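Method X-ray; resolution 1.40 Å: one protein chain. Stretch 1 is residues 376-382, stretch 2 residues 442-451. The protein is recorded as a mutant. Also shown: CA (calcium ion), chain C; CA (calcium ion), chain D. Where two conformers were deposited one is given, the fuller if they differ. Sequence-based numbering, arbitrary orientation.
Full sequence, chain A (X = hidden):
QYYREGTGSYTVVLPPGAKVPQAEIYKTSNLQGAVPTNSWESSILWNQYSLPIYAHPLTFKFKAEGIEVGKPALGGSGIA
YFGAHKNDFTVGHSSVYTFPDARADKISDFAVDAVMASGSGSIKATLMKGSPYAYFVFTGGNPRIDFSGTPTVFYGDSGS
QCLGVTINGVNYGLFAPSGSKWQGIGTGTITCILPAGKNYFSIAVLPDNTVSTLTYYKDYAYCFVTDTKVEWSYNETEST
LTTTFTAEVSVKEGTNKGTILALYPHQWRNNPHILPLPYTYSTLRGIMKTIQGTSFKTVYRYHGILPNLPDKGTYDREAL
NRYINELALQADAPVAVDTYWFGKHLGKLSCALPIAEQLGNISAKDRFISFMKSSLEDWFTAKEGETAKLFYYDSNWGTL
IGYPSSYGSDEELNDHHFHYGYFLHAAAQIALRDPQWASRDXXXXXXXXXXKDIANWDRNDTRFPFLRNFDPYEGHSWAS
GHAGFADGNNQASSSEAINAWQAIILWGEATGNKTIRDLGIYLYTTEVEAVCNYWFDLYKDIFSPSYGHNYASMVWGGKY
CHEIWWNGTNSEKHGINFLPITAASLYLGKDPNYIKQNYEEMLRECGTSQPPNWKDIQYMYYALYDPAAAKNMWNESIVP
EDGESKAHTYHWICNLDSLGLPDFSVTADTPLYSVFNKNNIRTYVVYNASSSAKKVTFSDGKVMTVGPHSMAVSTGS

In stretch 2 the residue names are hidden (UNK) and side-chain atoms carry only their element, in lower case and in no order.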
ATOM      1  N   LEU A 376     -11.794 -21.392  -9.894  1.00 13.81           N
ATOM      2  CA  LEU A 376     -12.360 -20.050  -9.791  1.00 14.41           C
ATOM      3  C   LEU A 376     -13.885 -20.095  -9.843  1.00 14.97           C
ATOM      4  O   LEU A 376     -14.558 -19.408  -9.082  1.00 16.16           O
ATOM      5  CB  LEU A 376     -11.794 -19.097 -10.841  1.00 15.11           C
ATOM      6  CG  LEU A 376     -10.357 -18.672 -10.588  1.00 15.35           C
ATOM      7  CD1 LEU A 376      -9.888 -17.838 -11.752  1.00 18.12           C
ATOM      8  CD2 LEU A 376     -10.176 -17.936  -9.254  1.00 17.15           C
ATOM      9  N   GLU A 377     -14.443 -20.927 -10.723  1.00 15.03           N
ATOM     10  CA  GLU A 377     -15.899 -21.023 -10.828  1.00 15.99           C
ATOM     11  C   GLU A 377     -16.480 -21.556  -9.504  1.00 15.30           C
ATOM     12  O   GLU A 377     -17.504 -21.078  -9.044  1.00 18.26           O
ATOM     13  CB  GLU A 377     -16.296 -21.900 -12.015  1.00 16.59           C
ATOM     14  CG  GLU A 377     -15.899 -21.300 -13.365  1.00 18.19           C
ATOM     15  CD  GLU A 377     -16.058 -22.240 -14.541  1.00 19.86           C
ATOM     16  OE1 GLU A 377     -16.784 -23.244 -14.421  1.00 27.79           O
ATOM     17  OE2 GLU A 377     -15.472 -21.937 -15.604  1.00 20.57           O
ATOM     18  N   ASP A 378     -15.781 -22.484  -8.855  1.00 16.08           N
ATOM     19  CA  ASP A 378     -16.200 -23.005  -7.537  1.00 15.51           C
ATOM     20  C   ASP A 378     -16.114 -21.868  -6.483  1.00 16.49           C
ATOM     21  O   ASP A 378     -17.104 -21.545  -5.811  1.00 16.35           O
ATOM     22  CB  ASP A 378     -15.366 -24.251  -7.148  1.00 16.28           C
ATOM     23  CG  ASP A 378     -15.858 -24.938  -5.888  1.00 17.61           C
ATOM     24  OD1 ASP A 378     -16.676 -24.375  -5.100  1.00 18.09           O
ATOM     25  OD2 ASP A 378     -15.440 -26.105  -5.675  1.00 21.70           O
ATOM     26  N   TRP A 379     -14.949 -21.249  -6.367  1.00 14.66           N
ATOM     27  CA  TRP A 379     -14.804 -20.165  -5.396  1.00 15.54           C
ATOM     28  C   TRP A 379     -15.827 -19.074  -5.612  1.00 15.68           C
ATOM     29  O   TRP A 379     -16.285 -18.474  -4.636  1.00 15.52           O
ATOM     30  CB  TRP A 379     -13.379 -19.596  -5.400  1.00 15.67           C
ATOM     31  CG  TRP A 379     -12.381 -20.399  -4.593  1.00 15.50           C
ATOM     32  CD1 TRP A 379     -11.521 -21.371  -5.048  1.00 15.28           C
ATOM     33  CD2 TRP A 379     -12.137 -20.294  -3.194  1.00 15.36           C
ATOM     34  NE1 TRP A 379     -10.776 -21.853  -4.023  1.00 16.56           N
ATOM     35  CE2 TRP A 379     -11.119 -21.194  -2.871  1.00 15.77           C
ATOM     36  CE3 TRP A 379     -12.671 -19.493  -2.180  1.00 15.64           C
ATOM     37  CZ2 TRP A 379     -10.648 -21.345  -1.560  1.00 17.14           C
ATOM     38  CZ3 TRP A 379     -12.212 -19.640  -0.906  1.00 16.85           C
ATOM     39  CH2 TRP A 379     -11.199 -20.536  -0.600  1.00 17.04           C
ATOM     40  N   PHE A 380     -16.146 -18.772  -6.881  1.00 15.33           N
ATOM     41  CA  PHE A 380     -17.048 -17.689  -7.238  1.00 15.25           C
ATOM     42  C   PHE A 380     -18.523 -18.064  -7.217  1.00 16.19           C
ATOM     43  O   PHE A 380     -19.355 -17.280  -7.682  1.00 18.92           O
ATOM     44  CB  PHE A 380     -16.668 -17.073  -8.612  1.00 15.33           C
ATOM     45  CG  PHE A 380     -15.331 -16.393  -8.667  1.00 15.55           C
ATOM     46  CD1 PHE A 380     -14.688 -15.909  -7.522  1.00 17.19           C
ATOM     47  CD2 PHE A 380     -14.716 -16.194  -9.895  1.00 16.78           C
ATOM     48  CE1 PHE A 380     -13.467 -15.258  -7.611  1.00 17.48           C
ATOM     49  CE2 PHE A 380     -13.511 -15.543  -9.985  1.00 16.01           C
ATOM     50  CZ  PHE A 380     -12.880 -15.075  -8.838  1.00 17.20           C
ATOM     51  N   THR A 381     -18.835 -19.238  -6.647  1.00 16.53           N
ATOM     52  CA  THR A 381     -20.206 -19.691  -6.437  1.00 18.44           C
ATOM     53  C   THR A 381     -20.361 -20.148  -4.978  1.00 18.77           C
ATOM     54  O   THR A 381     -19.593 -20.967  -4.494  1.00 18.86           O
ATOM     55  CB  THR A 381     -20.516 -20.885  -7.362  1.00 20.61           C
ATOM     56  OG1 THR A 381     -20.245 -20.512  -8.723  1.00 23.53           O
ATOM     57  CG2 THR A 381     -21.963 -21.295  -7.234  1.00 24.04           C
ATOM     58  N   ALA A 382     -21.338 -19.588  -4.277  1.00 19.46           N
ATOM     59  CA  ALA A 382     -21.643 -19.974  -2.902  1.00 19.85           C
ATOM     60  C   ALA A 382     -22.894 -20.833  -2.919  1.00 22.65           C
ATOM     61  O   ALA A 382     -24.010 -20.329  -3.049  1.00 26.68           O
ATOM     62  CB  ALA A 382     -21.853 -18.720  -2.027  1.00 21.11           C
ATOM     63  N   UNK A 442     -20.852 -13.481 -17.141  1.00 21.94           N
ATOM     64  CA  UNK A 442     -20.322 -14.750 -16.721  1.00 21.37           C
ATOM     65  C   UNK A 442     -19.533 -14.585 -15.428  1.00 20.18           C
ATOM     66  O   UNK A 442     -20.155 -14.280 -14.419  1.00 22.23           O
ATOM     67  n   UNK A 442     -20.116 -15.624 -20.258  1.00 24.73           N
ATOM     68  c   UNK A 442     -19.574 -15.415 -17.895  1.00 22.50           C
ATOM     69  o   UNK A 442     -21.632 -16.273 -18.748  1.00 28.93           O
ATOM     70  c   UNK A 442     -20.527 -15.809 -19.017  1.00 24.06           C
ATOM     71  N   UNK A 443     -18.214 -14.763 -15.435  1.00 17.16           N
ATOM     72  CA  UNK A 443     -17.449 -14.745 -14.190  1.00 16.57           C
ATOM     73  C   UNK A 443     -16.874 -13.371 -13.831  1.00 16.26           C
ATOM     74  O   UNK A 443     -16.298 -13.212 -12.733  1.00 17.28           O
ATOM     75  c   UNK A 443     -17.181 -17.851 -15.643  1.00 18.14           C
ATOM     76  c   UNK A 443     -17.057 -17.153 -14.456  1.00 17.55           C
ATOM     77  c   UNK A 443     -19.471 -19.677 -12.162  1.00 19.90           C
ATOM     78  c   UNK A 443     -17.839 -17.857 -13.501  1.00 17.58           C
ATOM     79  c   UNK A 443     -18.918 -18.576 -11.478  1.00 19.29           C
ATOM     80  n   UNK A 443     -17.969 -18.951 -15.456  1.00 19.67           N
ATOM     81  c   UNK A 443     -18.402 -18.979 -14.162  1.00 18.26           C
ATOM     82  c   UNK A 443     -18.127 -17.652 -12.140  1.00 18.35           C
ATOM     83  c   UNK A 443     -16.363 -15.841 -14.234  1.00 17.28           C
ATOM     84  c   UNK A 443     -19.222 -19.894 -13.500  1.00 19.08           C
ATOM     85  N   UNK A 444     -16.980 -12.394 -14.740  1.00 16.91           N
ATOM     86  CA  UNK A 444     -16.377 -11.093 -14.503  1.00 17.05           C
ATOM     87  C   UNK A 444     -16.999 -10.316 -13.355  1.00 17.05           C
ATOM     88  O   UNK A 444     -16.298  -9.532 -12.692  1.00 18.00           O
ATOM     89  N   UNK A 445     -18.287 -10.547 -13.079  1.00 17.92           N
ATOM     90  CA  UNK A 445     -18.917  -9.826 -11.958  1.00 17.79           C
ATOM     91  C   UNK A 445     -18.321 -10.213 -10.588  1.00 18.59           C
ATOM     92  O   UNK A 445     -18.007  -9.339  -9.749  1.00 18.56           O
ATOM     93  c   UNK A 445     -20.425 -10.014 -11.993  1.00 20.08           C
ATOM     94  N   UNK A 446     -18.093 -11.510 -10.366  1.00 16.55           N
ATOM     95  CA  UNK A 446     -17.442 -11.922  -9.129  1.00 17.07           C
ATOM     96  C   UNK A 446     -15.978 -11.470  -9.068  1.00 15.94           C
ATOM     97  O   UNK A 446     -15.502 -11.021  -7.998  1.00 16.28           O
ATOM     98  s   UNK A 446     -19.410 -13.209  -6.811  1.00 19.97           S
ATOM     99  c   UNK A 446     -17.568 -13.432  -8.894  1.00 18.09           C
ATOM    100  c   UNK A 446     -18.931 -13.905  -8.415  1.00 19.19           C
ATOM    101  c   UNK A 446     -18.260 -14.125  -5.748  1.00 20.88           C
ATOM    102  N   UNK A 447     -15.262 -11.533 -10.196  1.00 15.89           N
ATOM    103  CA  UNK A 447     -13.898 -11.021 -10.228  1.00 15.74           C
ATOM    104  C   UNK A 447     -13.866  -9.564  -9.767  1.00 14.52           C
ATOM    105  O   UNK A 447     -13.027  -9.149  -8.939  1.00 15.20           O
ATOM    106  c   UNK A 447     -11.903 -10.461 -11.703  1.00 16.08           C
ATOM    107  c   UNK A 447     -13.101 -12.637 -11.994  1.00 15.68           C
ATOM    108  c   UNK A 447     -13.261 -11.160 -11.624  1.00 16.31           C
ATOM    109  N   UNK A 448     -14.813  -8.782 -10.270  1.00 16.06           N
ATOM    110  CA  UNK A 448     -14.782  -7.357  -9.966  0.55 16.96           C
ATOM    111  C   UNK A 448     -15.182  -7.088  -8.514  1.00 15.38           C
ATOM    112  O   UNK A 448     -14.726  -6.106  -7.947  1.00 16.30           O
ATOM    113  c   UNK A 448     -14.684  -6.585 -12.323  0.55 20.11           C
ATOM    114  c   UNK A 448     -15.530  -6.559 -11.051  0.55 18.46           C
ATOM    115  o   UNK A 448     -14.666  -6.215 -14.611  0.55 18.21           O
ATOM    116  c   UNK A 448     -15.321  -6.044 -13.578  0.55 19.43           C
ATOM    117  o   UNK A 448     -16.439  -5.461 -13.548  0.55 21.02           O
ATOM    118  N   UNK A 449     -15.950  -7.987  -7.891  1.00 16.25           N
ATOM    119  CA  UNK A 449     -16.212  -7.864  -6.449  1.00 16.51           C
ATOM    120  C   UNK A 449     -14.938  -8.076  -5.598  1.00 14.15           C
ATOM    121  O   UNK A 449     -14.730  -7.391  -4.592  1.00 16.29           O
ATOM    122  c   UNK A 449     -19.706  -9.392  -5.660  1.00 25.74           C
ATOM    123  c   UNK A 449     -17.336  -8.789  -5.993  1.00 18.97           C
ATOM    124  c   UNK A 449     -19.168  -7.046  -6.046  1.00 23.39           C
ATOM    125  c   UNK A 449     -18.771  -8.451  -6.403  1.00 22.50           C
ATOM    126  N   UNK A 450     -14.057  -8.999  -6.011  1.00 14.39           N
ATOM    127  CA  UNK A 450     -12.754  -9.155  -5.326  1.00 14.57           C
ATOM    128  C   UNK A 450     -11.927  -7.891  -5.495  1.00 13.70           C
ATOM    129  O   UNK A 450     -11.283  -7.440  -4.537  1.00 15.19           O
ATOM    130  c   UNK A 450     -11.942 -10.375  -5.826  1.00 15.18           C
ATOM    131  c   UNK A 450     -11.239 -12.753  -5.585  1.00 16.75           C
ATOM    132  c   UNK A 450     -12.247 -11.690  -5.136  1.00 16.99           C
ATOM    133  c   UNK A 450     -13.654 -12.171  -5.341  1.00 20.01           C
ATOM    134  N   UNK A 451     -11.934  -7.312  -6.697  1.00 13.80           N
ATOM    135  CA  UNK A 451     -11.230  -6.048  -6.915  1.00 13.61           C
ATOM    136  C   UNK A 451     -11.790  -4.961  -5.975  1.00 14.22           C
ATOM    137  O   UNK A 451     -11.016  -4.243  -5.327  1.00 14.30           O
ATOM    138  c   UNK A 451     -10.665  -6.622  -9.312  1.00 14.70           C
ATOM    139  c   UNK A 451     -10.751  -6.279 -10.781  1.00 16.06           C
ATOM    140  c   UNK A 451     -11.293  -5.564  -8.381  1.00 13.79           C
ATOM    141  c   UNK A 451     -10.593  -4.198  -8.527  1.00 15.30           C
TER
HETATM  142 CA    CA C 802     -18.228 -22.856  -4.211  1.00 17.42          CA
HETATM  143 CA    CA D 803     -17.358 -26.609  -4.024  0.66 22.47          CA
HETATM  144  O   HOH W   1     -16.574 -28.742  -4.426  1.00 34.02           O
HETATM  145  O   HOH W   2     -16.257 -26.632  -2.119  1.00 28.20           O
HETATM  146  O   HOH W   3     -18.809 -26.726  -5.894  1.00 34.84           O
HETATM  147  O   HOH W   4     -19.161 -27.984  -3.202  1.00 37.00           O

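Position 442 carries two side-chain carbons, the second bearing one oxygen and one nitrogen: a short carboxamide. It touches nothing on stretch 1, and its nitrogen is hydrogen-bonded elsewhere in the structure. It is Asn442.

Position 443 has one carbon leading into fused five- and six-membered rings of eight carbons and one nitrogen, an indole, so this is Trp443. Its CB points toward stretch 1, and Glu377 CG lies over one ring face, 3.5 Å from Trp443 CE2, in a CH-pi contact. At the ring edge, Thr381 OG1 comes within 3.6 Å of Trp443 CZ3. That hydroxyl donates a hydrogen bond within its own stretch, Thr381 OG1 to Glu377 O at 2.8 Å.

Position 444 has no side-chain atoms; it is Gly444, and a CB there would point away from stretch 1. Position 445 holds a single carbon, out of reach: Ala445.

Position 446 is an unbranched run of two carbons, a sulfur and a carbon, which only methionine supplies. Met446 CB sits 3.7 Å from Phe380 CG, over one face of the ring, and Phe380 O approaches Met446 CG at 3.5 Å.

Position 447 shows one carbon carrying two more, a beta-branched valine. From a sideways CB, Val447 CG2 reaches Phe380 CE2 at 3.6 Å, while its backbone N lies over the same ring face as Met446 CB.

Position 448 has three carbons, the third ending in two oxygens. Glu448 is out of reach, and both carboxylate oxygens find hydrogen-bond partners outside the two stretches. Position 449, four carbons forked at the second, is Leu449, also out of reach.

Position 450 repeats that fork but points toward stretch 1: Leu450, with CD1 3.8 Å from Phe380 CE1. Position 451 has four carbons forked at the first, one arm two carbons long. This is Ile451, out of reach.

The rule is one aromatic plug against one helical stripe. Positions 443, 446, 447 and 450, spaced by three and four, bring their side chains to Phe380, the first residue to leave helical phi/psi after its helix. Phe380 contributes 140 Å² of buried area, the largest share, and Trp443 extends the patch to Glu377 and Thr381. No hydrogen bond crosses; packing and CH-pi contacts make the interface. On stretch 1, Asp378 points away and binds both calcium ions, and Thr381 O joins it at one of them (2.4 Å from the chain C CA), tying the turn around Phe380 to metal.

Stretch 2, residues 442-451: NWGAMVELLI
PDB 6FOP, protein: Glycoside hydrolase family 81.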